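Local atomic coordinates of uncharacterized peptidase Lmo0363 (Listeria monocytogenes, PDB entry 3L4E), a protein that is an uncharacterized member of the peptidase S51 family and probably acts as a serine-type peptidase, cleaving peptide bonds. Residues A[29-34]-A[78-83]; A[71-76]-A[100-105]; A[89-94]-A[137-142]; A[127-132]-A[147-152]. All blocks are in the same frame, centred on the assembly; numbering follows the deposited sequence.

Contact 1: A[29-34]-A[78-83]; sequences TVTFIP and RKNDFI
Val30 and Thr31 pair with Phe82 and Ile83 as adjacent parallel strands of the central mixed sheet, at the point where helix 70-79 hands over to strand 82-85. The helix belongs to a beta-alpha-beta crossover from strand 59-62 to strand 82-85, and strand 29-33 lies between those two strands. Two backbone bonds set the pairing: Phe82 N gives to Thr29 O at 3.0 Å and Thr31 N to Phe82 O at 2.9 Å. On one face Val30 CG2 rests on Phe82 CD2 at 3.9 Å; on the other, Ile33 and Ile83 lie side by side, branched apolar chains suited to a buried sheet.

The entry to the strand is polar. Asn80, the first residue beyond the helix, suits this place because its amide can serve two strands: ND2 also bonds Glu61 of strand 59-62. CG lies anti to the carbonyl carbon (chi1 -59°), and from it ND2 gives to Thr31 OG1 at 3.0 Å, the hydroxyl lying in the amide plane. Thr29 and Asp81 exchange bonds: Asp81 N gives to Thr29 OG1 at 3.1 Å, and Thr29 N meets the anti lone pair of Asp81 OD2 at 2.9 Å.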
loop_
_atom_site.group_PDB
_atom_site.type_symbol
_atom_site.label_atom_id
_atom_site.label_comp_id
_atom_site.label_asym_id
_atom_site.label_seq_id
_atom_site.Cartn_x
_atom_site.Cartn_y
_atom_site.Cartn_z
ATOM N N THR A 29 1.854 15.223 -8.311
ATOM C CA THR A 29 1.648 14.041 -9.133
ATOM C C THR A 29 1.830 12.751 -8.347
ATOM O O THR A 29 2.632 12.685 -7.417
ATOM C CB THR A 29 2.628 14.026 -10.304
ATOM O OG1 THR A 29 3.960 14.203 -9.800
ATOM C CG2 THR A 29 2.309 15.158 -11.265
ATOM N N VAL A 30 1.088 11.722 -8.742
ATOM C CA VAL A 30 1.097 10.447 -8.032
ATOM C C VAL A 30 1.382 9.309 -9.005
ATOM O O VAL A 30 0.707 9.194 -10.021
ATOM C CB VAL A 30 -0.282 10.186 -7.381
ATOM C CG1 VAL A 30 -0.309 8.850 -6.639
ATOM C CG2 VAL A 30 -0.655 11.327 -6.452
ATOM N N THR A 31 2.381 8.482 -8.698
ATOM C CA THR A 31 2.550 7.201 -9.372
ATOM C C THR A 31 1.577 6.233 -8.712
ATOM O O THR A 31 1.745 5.879 -7.542
ATOM C CB THR A 31 3.987 6.651 -9.236
ATOM O OG1 THR A 31 4.903 7.545 -9.874
ATOM C CG2 THR A 31 4.100 5.291 -9.898
ATOM N N PHE A 32 0.562 5.824 -9.467
ATOM C CA PHE A 32 -0.571 5.049 -8.958
ATOM C C PHE A 32 -0.411 3.618 -9.456
ATOM O O PHE A 32 -0.495 3.368 -10.659
ATOM C CB PHE A 32 -1.857 5.695 -9.509
ATOM C CG PHE A 32 -3.142 5.066 -9.056
ATOM C CD1 PHE A 32 -3.744 5.464 -7.873
ATOM C CD2 PHE A 32 -3.795 4.131 -9.858
ATOM C CE1 PHE A 32 -4.968 4.915 -7.469
ATOM C CE2 PHE A 32 -5.006 3.570 -9.459
ATOM C CZ PHE A 32 -5.595 3.966 -8.264
ATOM N N ILE A 33 -0.158 2.694 -8.527
ATOM C CA ILE A 33 0.150 1.299 -8.856
ATOM C C ILE A 33 -1.009 0.373 -8.474
ATOM O O ILE A 33 -1.221 0.101 -7.297
ATOM C CB ILE A 33 1.438 0.845 -8.138
ATOM C CG1 ILE A 33 2.624 1.715 -8.581
ATOM C CG2 ILE A 33 1.709 -0.641 -8.401
ATOM C CD1 ILE A 33 3.860 1.542 -7.711
ATOM N N PRO A 34 -1.793 -0.074 -9.468
ATOM C CA PRO A 34 -2.968 -0.915 -9.208
ATOM C C PRO A 34 -2.681 -2.409 -9.396
ATOM O O PRO A 34 -3.606 -3.220 -9.422
ATOM C CB PRO A 34 -3.954 -0.442 -10.277
ATOM C CG PRO A 34 -3.059 -0.138 -11.450
ATOM C CD PRO A 34 -1.762 0.402 -10.866
ATOM N N ARG A 78 10.672 8.052 -10.241
ATOM C CA ARG A 78 11.568 9.182 -10.006
ATOM C C ARG A 78 10.893 10.530 -10.234
ATOM O O ARG A 78 11.152 11.495 -9.515
ATOM C CB ARG A 78 12.810 9.067 -10.890
ATOM C CG ARG A 78 13.654 7.855 -10.576
ATOM C CD ARG A 78 14.982 7.886 -11.304
ATOM N NE ARG A 78 15.989 7.122 -10.578
ATOM C CZ ARG A 78 16.738 7.625 -9.604
ATOM N NH1 ARG A 78 16.597 8.895 -9.245
ATOM N NH2 ARG A 78 17.626 6.863 -8.988
ATOM N N LYS A 79 10.023 10.588 -11.235
ATOM C CA LYS A 79 9.420 11.848 -11.652
ATOM C C LYS A 79 8.355 12.358 -10.689
ATOM O O LYS A 79 8.352 13.531 -10.317
ATOM C CB LYS A 79 8.807 11.707 -13.047
ATOM C CG LYS A 79 8.162 12.983 -13.562
ATOM C CD LYS A 79 7.667 12.824 -14.992
ATOM C CE LYS A 79 6.334 12.096 -15.045
ATOM N NZ LYS A 79 5.232 12.928 -14.483
ATOM N N ASN A 80 7.447 11.476 -10.294
ATOM C CA ASN A 80 6.260 11.907 -9.566
ATOM C C ASN A 80 6.480 12.092 -8.070
ATOM O O ASN A 80 7.382 11.493 -7.476
ATOM C CB ASN A 80 5.084 10.975 -9.863
ATOM C CG ASN A 80 4.754 10.929 -11.352
ATOM O OD1 ASN A 80 4.782 11.953 -12.036
ATOM N ND2 ASN A 80 4.458 9.743 -11.858
ATOM N N ASP A 81 5.650 12.940 -7.475
ATOM C CA ASP A 81 5.823 13.363 -6.095
ATOM C C ASP A 81 5.524 12.266 -5.089
ATOM O O ASP A 81 6.231 12.130 -4.085
ATOM C CB ASP A 81 4.935 14.570 -5.818
ATOM C CG ASP A 81 5.288 15.755 -6.690
ATOM O OD1 ASP A 81 6.449 16.201 -6.634
ATOM O OD2 ASP A 81 4.415 16.231 -7.438
ATOM N N PHE A 82 4.475 11.490 -5.357
ATOM C CA PHE A 82 4.005 10.470 -4.421
ATOM C C PHE A 82 3.956 9.112 -5.087
ATOM O O PHE A 82 3.901 9.021 -6.310
ATOM C CB PHE A 82 2.594 10.792 -3.918
ATOM C CG PHE A 82 2.451 12.162 -3.311
ATOM C CD1 PHE A 82 3.506 12.768 -2.657
ATOM C CD2 PHE A 82 1.245 12.835 -3.384
ATOM C CE1 PHE A 82 3.363 14.020 -2.101
ATOM C CE2 PHE A 82 1.096 14.089 -2.827
ATOM C CZ PHE A 82 2.154 14.683 -2.186
ATOM N N ILE A 83 3.979 8.060 -4.268
ATOM C CA ILE A 83 3.764 6.696 -4.735
ATOM C C ILE A 83 2.515 6.168 -4.032
ATOM O O ILE A 83 2.405 6.283 -2.818
ATOM C CB ILE A 83 4.973 5.783 -4.392
ATOM C CG1 ILE A 83 6.262 6.327 -5.022
ATOM C CG2 ILE A 83 4.722 4.339 -4.854
ATOM C CD1 ILE A 83 7.538 5.751 -4.411
HETATM O O HOH W 1 6.110 15.299 -11.283
HETATM O O HOH W 2 6.580 8.358 -7.895
#

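Contact 2: A[71-76]-A[100-105]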
loop_
_atom_site.group_PDB
_atom_site.type_symbol
_atom_site.label_atom_id
_atom_site.label_comp_id
_atom_site.label_asym_id
_atom_site.label_seq_id
_atom_site.Cartn_x
_atom_site.Cartn_y
_atom_site.Cartn_z
ATOM N N GLY A 71 12.435 0.704 -17.562
ATOM C CA GLY A 71 12.675 2.084 -17.931
ATOM C C GLY A 71 11.529 2.971 -17.491
ATOM O O GLY A 71 11.742 4.030 -16.901
ATOM N N GLU A 72 10.309 2.530 -17.775
ATOM C CA GLU A 72 9.117 3.292 -17.434
ATOM C C GLU A 72 8.884 3.293 -15.926
ATOM O O GLU A 72 8.463 4.301 -15.356
ATOM C CB GLU A 72 7.895 2.716 -18.153
ATOM C CG GLU A 72 6.721 3.671 -18.232
ATOM C CD GLU A 72 7.037 4.901 -19.061
ATOM O OE1 GLU A 72 6.395 5.952 -18.844
ATOM O OE2 GLU A 72 7.935 4.817 -19.928
ATOM N N ILE A 73 9.150 2.158 -15.287
ATOM C CA ILE A 73 8.995 2.042 -13.845
ATOM C C ILE A 73 9.957 2.996 -13.149
ATOM O O ILE A 73 9.563 3.760 -12.269
ATOM C CB ILE A 73 9.258 0.597 -13.362
ATOM C CG1 ILE A 73 8.170 -0.351 -13.886
ATOM C CG2 ILE A 73 9.351 0.545 -11.836
ATOM C CD1 ILE A 73 8.421 -1.823 -13.564
ATOM N N THR A 74 11.219 2.958 -13.564
ATOM C CA THR A 74 12.241 3.828 -12.989
ATOM C C THR A 74 11.893 5.302 -13.172
ATOM O O THR A 74 11.964 6.090 -12.229
ATOM C CB THR A 74 13.626 3.556 -13.605
ATOM O OG1 THR A 74 14.001 2.195 -13.358
ATOM C CG2 THR A 74 14.670 4.473 -12.989
ATOM N N THR A 75 11.507 5.660 -14.393
ATOM C CA THR A 75 11.203 7.043 -14.742
ATOM C C THR A 75 10.032 7.611 -13.947
ATOM O O THR A 75 10.147 8.680 -13.346
ATOM C CB THR A 75 10.897 7.180 -16.244
ATOM O OG1 THR A 75 12.012 6.695 -17.004
ATOM C CG2 THR A 75 10.633 8.638 -16.611
ATOM N N LYS A 76 8.908 6.900 -13.949
ATOM C CA LYS A 76 7.716 7.363 -13.248
ATOM C C LYS A 76 7.962 7.496 -11.748
ATOM O O LYS A 76 7.619 8.510 -11.144
ATOM C CB LYS A 76 6.527 6.437 -13.525
ATOM C CG LYS A 76 6.044 6.487 -14.973
ATOM C CD LYS A 76 4.872 5.548 -15.230
ATOM C CE LYS A 76 4.307 5.752 -16.637
ATOM N NZ LYS A 76 3.209 4.796 -16.965
ATOM N N THR A 100 10.725 -7.393 -11.006
ATOM C CA THR A 100 11.234 -6.256 -11.761
ATOM C C THR A 100 12.367 -5.557 -11.046
ATOM O O THR A 100 13.042 -4.719 -11.625
ATOM C CB THR A 100 10.130 -5.219 -11.997
ATOM O OG1 THR A 100 9.577 -4.819 -10.735
ATOM C CG2 THR A 100 9.035 -5.804 -12.865
ATOM N N GLY A 101 12.558 -5.888 -9.775
ATOM C CA GLY A 101 13.523 -5.180 -8.955
ATOM C C GLY A 101 12.998 -3.812 -8.537
ATOM O O GLY A 101 13.765 -2.962 -8.084
ATOM N N ALA A 102 11.689 -3.600 -8.680
ATOM C CA ALA A 102 11.086 -2.306 -8.349
ATOM C C ALA A 102 10.905 -2.109 -6.847
ATOM O O ALA A 102 10.767 -0.984 -6.372
ATOM C CB ALA A 102 9.757 -2.140 -9.075
ATOM N N ASP A 103 10.903 -3.199 -6.091
ATOM C CA ASP A 103 10.885 -3.070 -4.644
ATOM C C ASP A 103 12.045 -2.176 -4.214
ATOM O O ASP A 103 11.888 -1.299 -3.363
ATOM C CB ASP A 103 10.930 -4.443 -3.952
ATOM C CG ASP A 103 12.170 -5.268 -4.313
ATOM O OD1 ASP A 103 12.744 -5.101 -5.407
ATOM O OD2 ASP A 103 12.568 -6.112 -3.485
ATOM N N LYS A 104 13.185 -2.355 -4.874
ATOM C CA LYS A 104 14.378 -1.560 -4.609
ATOM C C LYS A 104 14.187 -0.086 -4.959
ATOM O O LYS A 104 14.606 0.799 -4.211
ATOM C CB LYS A 104 15.567 -2.126 -5.391
ATOM C CG LYS A 104 16.885 -2.109 -4.632
ATOM C CD LYS A 104 16.950 -3.232 -3.606
ATOM C CE LYS A 104 16.166 -2.898 -2.346
ATOM N NZ LYS A 104 16.011 -4.084 -1.472
ATOM N N LEU A 105 13.552 0.172 -6.099
ATOM C CA LEU A 105 13.342 1.538 -6.575
ATOM C C LEU A 105 12.375 2.305 -5.679
ATOM O O LEU A 105 12.479 3.525 -5.523
ATOM C CB LEU A 105 12.825 1.513 -8.010
ATOM C CG LEU A 105 13.784 0.827 -8.980
ATOM C CD1 LEU A 105 13.169 0.743 -10.365
ATOM C CD2 LEU A 105 15.102 1.575 -9.018
#
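Ile73 of helix 70-79 packs into the junction between helices 90-100 and 102-111, where Thr100, Ala102 and Leu105 meet it. Helix 90-100 ends in a Schellman motif at Gly101, whose phi is positive (76°), a value glycine adopts easily, and helix 102-111 follows closely.

Both branches of Ile73 are used. With CG1 beside the backbone N and CG2 anti to it (chi1 -67°), the two arms part. CG2 meets Ala102 CB at 3.9 Å, and the longer arm carries CD1 to Thr100 CG2 at 4.1 Å. A beta-branched residue suits this place because it can touch both sides of the turn. Ala102, with a single methyl, lets the helices come close; the CA atoms of Ile73 and Ala102 are 7.3 Å apart.

Leu105 comes from one turn further on. It was modelled in two conformers; in the one described here it crosses Ile73 at about a right angle, with Leu105 CD1 4.1 Å from Ile73 CG2, so its share in the packing is less certain. The hydroxyl of Thr74 bonds to Leu70 O within its own helix, which satisfies it beside an apolar neighbour. Thr100 OG1 likewise turns to its own chain, bonding to Glu96 O and accepting from Ala102 N at 3.2 Å, an ST turn.

No hydrogen bond joins the segments, and the contact is apolar packing. Such side-by-side helices are typical of successive crossover connections on one side of the parallel part of a sheet, here those leading into strands 82-85 and 115-119.

Contact 3: A[89-94]-A[137-142]; sequences NTFFLL and DSTKKA. With SO4 (sulfate ion), chain C.
Asn89 stands at the N-cap of helix 90-100 and reaches across to Ser138. Its CB faces sulfate O4. CG is anti to the backbone N (chi1 -173°), and the amide it carries has the helix on its OD1 side and Ser138 on its ND2 side. OD1 turns back to the helix and accepts from Phe92 N at 2.9 Å, the capping bond. ND2 gives to Ser138 O at 2.9 Å, close to the amide plane, and to sulfate O4, also at 2.9 Å. Asparagine fits because one amide supplies both the cap acceptor and these donors.

Asp137 continues the grip on the helix start. Its OD2 takes two bonds: from Thr90 N at 2.9 Å, from above the carboxylate plane, and from Thr90 OG1 at 2.7 Å, nearly in line with the C-O bond.

Beyond the polar end, Thr139 CG2 sits over the centre of the Phe91 ring, 3.6 Å from its centroid, a CH-pi contact. Ala142 CB, small enough to come close, meets Phe91 CB at 3.7 Å.

The sulfate, probably from the crystallisation liquor, is also bonded by Ser138 N and more weakly by Lys141 NZ, which bonds Val39 O as well. The whole is a helix N-cap by Asn89, reinforced by the Asp137 carboxylate, close to the charge relay residues inferred by similarity for this S51 peptidase.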
loop_
_atom_site.group_PDB
_atom_site.type_symbol
_atom_site.label_atom_id
_atom_site.label_comp_id
_atom_site.label_asym_id
_atom_site.label_seq_id
_atom_site.Cartn_x
_atom_site.Cartn_y
_atom_site.Cartn_z
ATOM N N ASN A 89 -4.327 -8.417 -4.306
ATOM C CA ASN A 89 -3.626 -9.593 -3.812
ATOM C C ASN A 89 -2.189 -9.237 -3.442
ATOM O O ASN A 89 -1.380 -8.888 -4.317
ATOM C CB ASN A 89 -3.663 -10.718 -4.841
ATOM C CG ASN A 89 -3.093 -12.003 -4.300
ATOM O OD1 ASN A 89 -1.880 -12.119 -4.108
ATOM N ND2 ASN A 89 -3.961 -12.976 -4.042
ATOM N N THR A 90 -1.873 -9.321 -2.149
ATOM C CA THR A 90 -0.554 -8.913 -1.671
ATOM C C THR A 90 0.561 -9.759 -2.273
ATOM O O THR A 90 1.642 -9.251 -2.553
ATOM C CB THR A 90 -0.437 -8.971 -0.128
ATOM O OG1 THR A 90 -1.553 -8.310 0.466
ATOM C CG2 THR A 90 0.858 -8.296 0.357
ATOM N N PHE A 91 0.307 -11.054 -2.461
ATOM C CA PHE A 91 1.345 -11.937 -2.989
ATOM C C PHE A 91 1.680 -11.613 -4.444
ATOM O O PHE A 91 2.846 -11.558 -4.819
ATOM C CB PHE A 91 0.971 -13.405 -2.789
ATOM C CG PHE A 91 0.848 -13.780 -1.349
ATOM C CD1 PHE A 91 1.953 -14.207 -0.631
ATOM C CD2 PHE A 91 -0.373 -13.673 -0.695
ATOM C CE1 PHE A 91 1.840 -14.530 0.708
ATOM C CE2 PHE A 91 -0.491 -13.999 0.641
ATOM C CZ PHE A 91 0.614 -14.424 1.342
ATOM N N PHE A 92 0.662 -11.365 -5.254
ATOM C CA PHE A 92 0.914 -10.993 -6.642
ATOM C C PHE A 92 1.669 -9.667 -6.722
ATOM O O PHE A 92 2.622 -9.527 -7.500
ATOM C CB PHE A 92 -0.380 -10.912 -7.441
ATOM C CG PHE A 92 -0.160 -10.618 -8.888
ATOM C CD1 PHE A 92 0.401 -11.577 -9.722
ATOM C CD2 PHE A 92 -0.473 -9.376 -9.413
ATOM C CE1 PHE A 92 0.627 -11.307 -11.056
ATOM C CE2 PHE A 92 -0.253 -9.098 -10.743
ATOM C CZ PHE A 92 0.301 -10.063 -11.570
ATOM N N LEU A 93 1.247 -8.702 -5.909
ATOM C CA LEU A 93 1.939 -7.419 -5.816
ATOM C C LEU A 93 3.425 -7.587 -5.487
ATOM O O LEU A 93 4.297 -7.059 -6.189
ATOM C CB LEU A 93 1.255 -6.525 -4.782
ATOM C CG LEU A 93 1.930 -5.197 -4.429
ATOM C CD1 LEU A 93 2.004 -4.251 -5.622
ATOM C CD2 LEU A 93 1.199 -4.548 -3.252
ATOM N N LEU A 94 3.726 -8.316 -4.418
ATOM C CA LEU A 94 5.120 -8.493 -4.009
ATOM C C LEU A 94 5.898 -9.251 -5.082
ATOM O O LEU A 94 7.048 -8.927 -5.380
ATOM C CB LEU A 94 5.202 -9.233 -2.673
ATOM C CG LEU A 94 6.605 -9.376 -2.082
ATOM C CD1 LEU A 94 7.252 -8.015 -1.888
ATOM C CD2 LEU A 94 6.559 -10.160 -0.758
ATOM N N ASP A 137 -5.438 -13.200 1.470
ATOM C CA ASP A 137 -5.118 -13.171 0.048
ATOM C C ASP A 137 -4.537 -14.511 -0.382
ATOM O O ASP A 137 -3.586 -14.993 0.229
ATOM C CB ASP A 137 -4.081 -12.086 -0.244
ATOM C CG ASP A 137 -4.593 -10.689 0.022
ATOM O OD1 ASP A 137 -5.814 -10.522 0.242
ATOM O OD2 ASP A 137 -3.761 -9.755 0.006
ATOM N N SER A 138 -5.074 -15.100 -1.446
ATOM C CA SER A 138 -4.613 -16.418 -1.891
ATOM C C SER A 138 -3.240 -16.419 -2.574
ATOM O O SER A 138 -2.981 -15.619 -3.473
ATOM C CB SER A 138 -5.633 -17.065 -2.825
ATOM O OG SER A 138 -5.138 -18.307 -3.307
ATOM N N THR A 139 -2.374 -17.339 -2.157
ATOM C CA THR A 139 -1.053 -17.476 -2.765
ATOM C C THR A 139 -1.117 -18.129 -4.145
ATOM O O THR A 139 -0.130 -18.119 -4.885
ATOM C CB THR A 139 -0.098 -18.297 -1.881
ATOM O OG1 THR A 139 -0.617 -19.620 -1.726
ATOM C CG2 THR A 139 0.062 -17.653 -0.510
ATOM N N LYS A 140 -2.272 -18.698 -4.491
ATOM C CA LYS A 140 -2.461 -19.315 -5.804
ATOM C C LYS A 140 -2.215 -18.328 -6.933
ATOM O O LYS A 140 -1.899 -18.724 -8.058
ATOM C CB LYS A 140 -3.880 -19.873 -5.959
ATOM C CG LYS A 140 -4.289 -20.917 -4.943
ATOM C CD LYS A 140 -5.657 -21.495 -5.307
ATOM C CE LYS A 140 -6.371 -22.078 -4.095
ATOM N NZ LYS A 140 -6.838 -21.016 -3.154
ATOM N N LYS A 141 -2.368 -17.042 -6.636
ATOM C CA LYS A 141 -2.254 -16.015 -7.666
ATOM C C LYS A 141 -0.821 -15.538 -7.876
ATOM O O LYS A 141 -0.549 -14.728 -8.760
ATOM C CB LYS A 141 -3.226 -14.870 -7.390
ATOM C CG LYS A 141 -4.668 -15.356 -7.471
ATOM C CD LYS A 141 -5.683 -14.248 -7.301
ATOM C CE LYS A 141 -7.091 -14.786 -7.506
ATOM N NZ LYS A 141 -8.124 -13.795 -7.099
ATOM N N ALA A 142 0.100 -16.070 -7.079
ATOM C CA ALA A 142 1.511 -15.716 -7.195
ATOM C C ALA A 142 2.337 -16.985 -7.382
ATOM O O ALA A 142 2.875 -17.537 -6.416
ATOM C CB ALA A 142 1.963 -14.966 -5.955
HETATM S S SO4 C . -7.742 -13.605 -3.619
HETATM O O1 SO4 C . -7.256 -14.635 -4.532
HETATM O O2 SO4 C . -9.047 -13.131 -4.060
HETATM O O3 SO4 C . -7.851 -14.175 -2.283
HETATM O O4 SO4 C . -6.798 -12.488 -3.593
#

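Contact 4: A[127-132]-A[147-152]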
loop_
_atom_site.group_PDB
_atom_site.type_symbol
_atom_site.label_atom_id
_atom_site.label_comp_id
_atom_site.label_asym_id
_atom_site.label_seq_id
_atom_site.Cartn_x
_atom_site.Cartn_y
_atom_site.Cartn_z
ATOM N N SER A 127 5.634 -4.401 5.731
ATOM C CA SER A 127 6.077 -5.267 6.826
ATOM C C SER A 127 7.329 -6.059 6.470
ATOM O O SER A 127 7.757 -6.079 5.317
ATOM C CB SER A 127 4.965 -6.247 7.190
ATOM O OG SER A 127 4.822 -7.237 6.181
ATOM N N PRO A 128 7.924 -6.725 7.466
ATOM C CA PRO A 128 9.092 -7.566 7.168
ATOM C C PRO A 128 8.765 -8.756 6.266
ATOM O O PRO A 128 9.608 -9.161 5.475
ATOM C CB PRO A 128 9.523 -8.066 8.552
ATOM C CG PRO A 128 8.976 -7.040 9.514
ATOM C CD PRO A 128 7.674 -6.610 8.916
ATOM N N ASN A 129 7.565 -9.312 6.387
ATOM C CA ASN A 129 7.229 -10.568 5.713
ATOM C C ASN A 129 5.713 -10.731 5.650
ATOM O O ASN A 129 5.024 -10.528 6.652
ATOM C CB ASN A 129 7.885 -11.747 6.454
ATOM C CG ASN A 129 7.486 -13.099 5.890
ATOM O OD1 ASN A 129 6.368 -13.565 6.104
ATOM N ND2 ASN A 129 8.406 -13.743 5.175
ATOM N N ILE A 130 5.189 -11.085 4.481
ATOM C CA ILE A 130 3.738 -11.065 4.281
ATOM C C ILE A 130 3.042 -12.413 4.481
ATOM O O ILE A 130 1.868 -12.556 4.152
ATOM C CB ILE A 130 3.352 -10.495 2.896
ATOM C CG1 ILE A 130 3.851 -11.411 1.768
ATOM C CG2 ILE A 130 3.924 -9.101 2.730
ATOM C CD1 ILE A 130 3.315 -11.033 0.389
ATOM N N ALA A 131 3.752 -13.395 5.022
ATOM C CA ALA A 131 3.151 -14.708 5.222
ATOM C C ALA A 131 1.845 -14.623 6.010
ATOM O O ALA A 131 0.898 -15.356 5.729
ATOM C CB ALA A 131 4.137 -15.663 5.901
ATOM N N TYR A 132 1.790 -13.712 6.977
ATOM C CA TYR A 132 0.636 -13.599 7.864
ATOM C C TYR A 132 -0.667 -13.247 7.145
ATOM O O TYR A 132 -1.753 -13.421 7.705
ATOM C CB TYR A 132 0.908 -12.580 8.977
ATOM C CG TYR A 132 0.975 -11.130 8.512
ATOM C CD1 TYR A 132 -0.124 -10.285 8.631
ATOM C CD2 TYR A 132 2.142 -10.605 7.972
ATOM C CE1 TYR A 132 -0.063 -8.960 8.218
ATOM C CE2 TYR A 132 2.218 -9.291 7.555
ATOM C CZ TYR A 132 1.112 -8.467 7.682
ATOM O OH TYR A 132 1.200 -7.154 7.273
ATOM N N ASN A 147 9.678 -16.340 -1.728
ATOM C CA ASN A 147 10.056 -15.823 -0.425
ATOM C C ASN A 147 9.106 -14.676 -0.096
ATOM O O ASN A 147 8.890 -13.786 -0.915
ATOM C CB ASN A 147 11.495 -15.325 -0.489
ATOM C CG ASN A 147 12.006 -14.793 0.834
ATOM O OD1 ASN A 147 11.247 -14.476 1.738
ATOM N ND2 ASN A 147 13.325 -14.690 0.942
ATOM N N TYR A 148 8.505 -14.707 1.090
ATOM C CA TYR A 148 7.500 -13.711 1.421
ATOM C C TYR A 148 8.069 -12.480 2.137
ATOM O O TYR A 148 7.315 -11.608 2.566
ATOM C CB TYR A 148 6.349 -14.366 2.197
ATOM C CG TYR A 148 5.632 -15.424 1.375
ATOM C CD1 TYR A 148 5.533 -15.301 -0.008
ATOM C CD2 TYR A 148 5.062 -16.543 1.975
ATOM C CE1 TYR A 148 4.885 -16.253 -0.772
ATOM C CE2 TYR A 148 4.407 -17.502 1.214
ATOM C CZ TYR A 148 4.323 -17.352 -0.161
ATOM O OH TYR A 148 3.679 -18.297 -0.937
ATOM N N ASP A 149 9.393 -12.397 2.246
ATOM C CA ASP A 149 10.027 -11.194 2.789
ATOM C C ASP A 149 9.661 -9.985 1.942
ATOM O O ASP A 149 9.724 -10.048 0.716
ATOM C CB ASP A 149 11.540 -11.338 2.818
ATOM C CG ASP A 149 12.017 -12.222 3.939
ATOM O OD1 ASP A 149 11.178 -12.668 4.757
ATOM O OD2 ASP A 149 13.238 -12.471 3.995
ATOM N N ALA A 150 9.302 -8.883 2.597
ATOM C CA ALA A 150 8.779 -7.715 1.892
ATOM C C ALA A 150 9.671 -6.473 2.049
ATOM O O ALA A 150 10.893 -6.603 2.197
ATOM C CB ALA A 150 7.353 -7.435 2.334
ATOM N N LEU A 151 9.075 -5.279 2.003
ATOM C CA LEU A 151 9.868 -4.044 2.004
ATOM C C LEU A 151 10.582 -3.808 3.330
ATOM O O LEU A 151 11.622 -3.154 3.375
ATOM C CB LEU A 151 9.014 -2.819 1.647
ATOM C CG LEU A 151 8.299 -2.845 0.299
ATOM C CD1 LEU A 151 7.446 -1.585 0.137
ATOM C CD2 LEU A 151 9.284 -2.978 -0.846
ATOM N N ASN A 152 10.007 -4.319 4.411
ATOM C CA ASN A 152 10.659 -4.234 5.710
ATOM C C ASN A 152 10.943 -2.778 6.082
ATOM O O ASN A 152 11.995 -2.455 6.634
ATOM C CB ASN A 152 11.958 -5.048 5.688
ATOM C CG ASN A 152 12.511 -5.304 7.070
ATOM O OD1 ASN A 152 11.776 -5.317 8.056
ATOM N ND2 ASN A 152 13.817 -5.517 7.150
#
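Ala150 and Ile130 form the inner join between the two loops. The methyl of Ala150 pushes into a hollow walled by Ser127 O, 3.3 Å from Ala150 CB, and by Ile130 CG2, 3.8 Å from that same CB. Alanine suits the place because its single methyl fits closely against that carbonyl oxygen. Ile130 holds CG1 between its backbone N and carbonyl carbon, the crowded position (chi1 65°); this lays CG1 against Tyr148 CB at 3.9 Å and leaves CG2 for Ala150. Farther out, Ala131 CB is a small bump beside the Tyr148 ring, 4.1 Å from CD2, and the ring itself goes on to meet Phe91 edge-to-face.

Both segments belong to the long irregular connection between helix 121-124 and strand 157-159, and a single backbone bridge between Asn129 and Asp149 ties them together. Ala150 N gives to Pro128 O at 2.9 Å and Ile130 N to Tyr148 O, again at 2.9 Å, one on each side of the bridged pair. Asn129 OD1 accepts from Ala131 N and Asn147 OD1 from Asp149 N, each an Asx turn; asparagine's short side chain puts a carbonyl oxygen within range of the nearby backbone.

Away from the apolar join, Asn129 sends ND2 almost straight (174°) to Asp149 OD1 at 3.0 Å, with the amide and carboxylate planes 80° apart. Asn152, whose positive phi asparagine tolerates well, crosses the Pro128 ring at about a right angle and sets Asn152 OD1 3.6 Å from Pro128 CB.

How the contacts relate
Contacts 1 and 2 share helix 70-79, with centres 11 Å apart, and touch where Thr31 OG1 of contact 1 lies 3.2 Å from Lys76 O of contact 2. Contacts 3 and 4 form a second pair, 12 Å between centres, joined by apolar packing such as Leu94 CD2 on Ile130 CD1 at 3.6 Å. Contact 2 links the pairs, since Asp103 CB packs 3.8 Å from Leu151 CD2 of contact 4. Contact 3 lies nearest the active site inferred by similarity: the side chains of Thr90 and Ser120 are about 7 Å apart, as are those of Asp137 and His161. In contact 4, the Ile130 side chain is about 11 Å from that of Ser120.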